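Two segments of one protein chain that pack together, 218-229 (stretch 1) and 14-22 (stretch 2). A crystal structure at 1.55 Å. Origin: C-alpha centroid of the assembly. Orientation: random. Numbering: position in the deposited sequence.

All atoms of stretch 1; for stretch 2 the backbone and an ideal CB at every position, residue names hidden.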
# COMPACT_ATOMS: atom_id res chain seq x y z
N PRO A 218 -33.37 27.21 15.90
CA PRO A 218 -32.55 27.46 17.07
C PRO A 218 -32.29 26.15 17.81
O PRO A 218 -33.16 25.27 17.83
CB PRO A 218 -33.34 28.53 17.83
CG PRO A 218 -34.75 28.11 17.52
CD PRO A 218 -34.74 27.71 16.06
N ALA A 219 -31.13 26.05 18.46
CA ALA A 219 -30.80 24.81 19.14
C ALA A 219 -31.81 24.50 20.24
O ALA A 219 -31.97 23.34 20.59
CB ALA A 219 -29.42 24.88 19.75
N ASP A 220 -32.48 25.53 20.79
CA ASP A 220 -33.49 25.35 21.84
C ASP A 220 -34.93 25.23 21.31
O ASP A 220 -35.85 25.39 22.10
CB ASP A 220 -33.41 26.46 22.89
CG ASP A 220 -33.73 27.86 22.43
OD1 ASP A 220 -33.96 28.03 21.20
OD2 ASP A 220 -33.78 28.78 23.32
N ALA A 221 -35.13 24.96 20.01
CA ALA A 221 -36.45 24.78 19.44
C ALA A 221 -37.26 23.72 20.19
O ALA A 221 -36.73 22.67 20.55
CB ALA A 221 -36.34 24.40 18.00
N LYS A 222 -38.56 23.99 20.33
CA LYS A 222 -39.49 23.01 20.89
C LYS A 222 -39.63 21.81 19.95
O LYS A 222 -39.65 21.97 18.74
CB LYS A 222 -40.84 23.70 21.15
CG LYS A 222 -40.70 24.75 22.25
CD LYS A 222 -40.07 24.30 23.57
CE LYS A 222 -40.08 25.37 24.63
NZ LYS A 222 -39.30 24.96 25.81
N GLY A 223 -39.68 20.61 20.51
CA GLY A 223 -39.90 19.39 19.75
C GLY A 223 -38.60 18.65 19.43
O GLY A 223 -38.63 17.58 18.82
N VAL A 224 -37.46 19.20 19.87
CA VAL A 224 -36.15 18.61 19.62
C VAL A 224 -35.70 17.85 20.85
O VAL A 224 -35.77 18.35 21.97
CB VAL A 224 -35.10 19.67 19.28
CG1 VAL A 224 -33.74 19.03 19.04
CG2 VAL A 224 -35.50 20.54 18.07
N THR A 225 -35.21 16.63 20.62
CA THR A 225 -34.52 15.86 21.64
C THR A 225 -33.13 15.50 21.10
O THR A 225 -33.02 15.08 19.94
CB THR A 225 -35.30 14.58 21.95
OG1 THR A 225 -36.66 14.86 22.32
CG2 THR A 225 -34.60 13.79 23.03
N TYR A 226 -32.12 15.66 21.95
CA TYR A 226 -30.74 15.27 21.63
C TYR A 226 -30.37 14.03 22.42
O TYR A 226 -30.57 14.00 23.64
CB TYR A 226 -29.73 16.38 21.97
CG TYR A 226 -29.97 17.69 21.26
CD1 TYR A 226 -30.80 18.64 21.82
CD2 TYR A 226 -29.38 17.98 20.04
CE1 TYR A 226 -31.02 19.87 21.20
CE2 TYR A 226 -29.59 19.20 19.41
CZ TYR A 226 -30.42 20.15 19.99
OH TYR A 226 -30.59 21.33 19.31
N ILE A 227 -29.83 13.02 21.71
CA ILE A 227 -29.35 11.81 22.36
C ILE A 227 -27.86 11.69 22.08
O ILE A 227 -27.46 11.52 20.95
CB ILE A 227 -30.15 10.57 21.97
CG1 ILE A 227 -31.66 10.75 22.14
CG2 ILE A 227 -29.63 9.40 22.81
CD1 ILE A 227 -32.48 9.59 21.64
N TYR A 228 -27.06 11.86 23.13
CA TYR A 228 -25.62 12.01 22.99
C TYR A 228 -24.99 10.70 22.49
O TYR A 228 -25.37 9.64 22.93
CB TYR A 228 -25.02 12.40 24.34
CG TYR A 228 -23.82 13.33 24.27
CD1 TYR A 228 -24.00 14.71 24.24
CD2 TYR A 228 -22.52 12.86 24.25
CE1 TYR A 228 -22.95 15.58 24.11
CE2 TYR A 228 -21.45 13.73 24.15
CZ TYR A 228 -21.67 15.09 24.11
OH TYR A 228 -20.62 15.96 24.02
N GLY A 229 -23.97 10.79 21.64
CA GLY A 229 -23.22 9.61 21.25
C GLY A 229 -22.09 9.28 22.22
O GLY A 229 -21.39 10.14 22.72
N UNK A 14 -27.72 27.91 30.75
CA UNK A 14 -29.08 28.24 31.10
C UNK A 14 -30.08 28.01 29.97
O UNK A 14 -31.17 28.58 30.08
CB UNK A 14 -29.14 29.70 31.55
N UNK A 15 -29.74 27.17 28.95
CA UNK A 15 -30.60 27.03 27.77
C UNK A 15 -31.65 25.93 27.88
O UNK A 15 -32.63 25.91 27.12
CB UNK A 15 -29.73 26.76 26.54
N UNK A 16 -31.47 25.01 28.81
CA UNK A 16 -32.40 23.90 28.98
C UNK A 16 -32.78 23.13 27.69
O UNK A 16 -33.93 22.70 27.52
CB UNK A 16 -33.68 24.44 29.62
N UNK A 17 -31.80 22.83 26.84
CA UNK A 17 -31.95 21.82 25.78
C UNK A 17 -32.29 20.49 26.44
O UNK A 17 -31.81 20.26 27.54
CB UNK A 17 -30.68 21.70 24.93
N UNK A 18 -33.08 19.65 25.77
CA UNK A 18 -33.37 18.31 26.22
C UNK A 18 -32.27 17.39 25.70
O UNK A 18 -32.25 17.08 24.51
CB UNK A 18 -34.75 17.85 25.75
N UNK A 19 -31.36 16.98 26.59
CA UNK A 19 -30.19 16.18 26.21
C UNK A 19 -30.13 14.93 27.07
O UNK A 19 -30.02 15.01 28.28
CB UNK A 19 -28.90 16.99 26.35
N UNK A 20 -30.16 13.77 26.41
CA UNK A 20 -29.99 12.51 27.12
C UNK A 20 -28.56 12.00 26.96
O UNK A 20 -28.09 11.91 25.83
CB UNK A 20 -30.99 11.47 26.61
N UNK A 21 -27.91 11.68 28.09
CA UNK A 21 -26.60 11.05 28.10
C UNK A 21 -26.57 10.04 29.24
O UNK A 21 -26.78 10.40 30.39
CB UNK A 21 -25.48 12.09 28.25
N UNK A 22 -26.32 8.76 28.90
CA UNK A 22 -26.29 7.69 29.88
C UNK A 22 -27.58 7.61 30.68
O UNK A 22 -27.57 7.28 31.88
CB UNK A 22 -25.10 7.88 30.83

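The strand at 19-21 pairs in parallel with strand 224-228; the positions before it pass the turn that leads into that strand. Position 14 lies out of reach of stretch 1, and its positive phi (78°) favours glycine; it is Gly14.

At position 15 CA-to-CB points toward stretch 1, with the ideal CB 5.2 Å from Asp220 CB. The nearby carboxylate would suit a basic or polar chain, and the methyl of Ala219 an aliphatic one. The residue is Arg15, which makes no salt bridge with Asp220: its NH1 lies 4.0 Å from Ala219 CB, and its guanidinium is hydrogen-bonded elsewhere in the structure. A water links the backbone instead, donating to Arg15 O (2.8 Å) and to Asp220 OD2 (2.7 Å).

Position 16 has a left-handed backbone (49/44) and nothing of stretch 1 within 5.5 Å of its ideal CB. Asparagine, aspartate or glycine would fit; it is Asp16.

At position 17 the ideal CB is 4.2 Å from Tyr226 CE1 and 4.8 Å from Ala219 O. The Tyr226 ring and the Ala219 methyl favour an apolar chain of medium size, though Ala219 O, which accepts from Tyr226 OH (2.8 Å), would not exclude a polar one. Leu17 fills it, placing CD2 3.7 Å from Tyr226 CE1 and 4.2 Å from Ala219 CB, while CD1 comes 3.9 Å from Asp220 CB.

At position 18 CA-to-CB points sideways, the ideal CB 3.9 Å from Val224 O and with Thr225 OG1 farther along, so a long or polar chain is plausible. Lys18 extends CD to 3.7 Å from Thr225 OG1, and its NZ donates to a water (2.8 Å) that in turn donates to Val224 O (3.1 Å). Its backbone O accepts from Tyr226 N (2.9 Å).

Position 19 pairs with Tyr226, with both side chains on the same face of the sheet. A beta-branched or other modest apolar residue would suit. Val19 sets CG2 4.1 Å from Tyr226 CB and CG1 4.3 Å from Tyr228 CD1.

Position 20 turns to the face that carries Ile227, its ideal CB 4.5 Å from Ile227 CG2; aliphatic or aromatic chains would serve. Tyr20 brings its ring edge to Thr225, CD2 to CG2 at 3.7 Å. Its N donates to Tyr226 O (2.8 Å) and its O accepts from Tyr228 N (2.9 Å), so the two bonds bracket Ile227 on the one neighbouring strand.

At position 21 the ideal CB is 3.9 Å from Tyr228 CB, which invites an apolar residue. Leu21 places CD1 3.8 Å from that CB and CD2 over one face of the Tyr228 ring.

Position 22 faces open space with respect to stretch 1, which imposes little; Phe22 makes no contact with stretch 1.

Stretch 2 14-22: GRDLKVYLF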
# COMPACT_ATOMS: atom_id res chain seq x y z
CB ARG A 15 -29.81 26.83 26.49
CG ARG A 15 -28.74 27.91 26.31
CD ARG A 15 -28.27 27.98 24.86
NE ARG A 15 -27.61 26.73 24.47
CZ ARG A 15 -27.25 26.41 23.23
NH1 ARG A 15 -27.40 27.28 22.25
NH2 ARG A 15 -26.72 25.24 22.98
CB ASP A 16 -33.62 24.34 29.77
CG ASP A 16 -34.40 23.18 30.40
OD1 ASP A 16 -33.75 22.20 30.85
OD2 ASP A 16 -35.65 23.27 30.44
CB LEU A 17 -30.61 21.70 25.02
CG LEU A 17 -30.39 22.63 23.81
CD1 LEU A 17 -30.55 24.09 24.12
CD2 LEU A 17 -29.05 22.38 23.13
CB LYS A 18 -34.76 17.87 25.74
CG LYS A 18 -35.14 16.55 26.33
CD LYS A 18 -36.46 15.98 25.84
CE LYS A 18 -37.64 16.75 26.23
NZ LYS A 18 -38.86 16.18 25.66
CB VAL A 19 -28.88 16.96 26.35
CG1 VAL A 19 -27.66 16.11 26.02
CG2 VAL A 19 -28.88 18.24 25.55
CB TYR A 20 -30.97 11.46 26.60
CG TYR A 20 -32.39 11.75 27.03
CD1 TYR A 20 -32.78 11.61 28.35
CD2 TYR A 20 -33.32 12.20 26.13
CE1 TYR A 20 -34.07 11.91 28.77
CE2 TYR A 20 -34.61 12.46 26.52
CZ TYR A 20 -35.00 12.32 27.85
OH TYR A 20 -36.25 12.66 28.30
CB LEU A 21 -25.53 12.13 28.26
CG LEU A 21 -24.09 11.65 28.48
CD1 LEU A 21 -23.62 10.66 27.43
CD2 LEU A 21 -23.21 12.87 28.48
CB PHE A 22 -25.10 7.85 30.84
CG PHE A 22 -23.74 7.79 30.17
CD1 PHE A 22 -23.42 6.77 29.28
CD2 PHE A 22 -22.77 8.72 30.50
CE1 PHE A 22 -22.16 6.72 28.70
CE2 PHE A 22 -21.52 8.70 29.89
CZ PHE A 22 -21.24 7.69 28.96
O HOH W 1 -33.19 28.33 25.91
O HOH W 2 -34.29 20.30 23.33
O HOH W 3 -38.43 17.49 23.25
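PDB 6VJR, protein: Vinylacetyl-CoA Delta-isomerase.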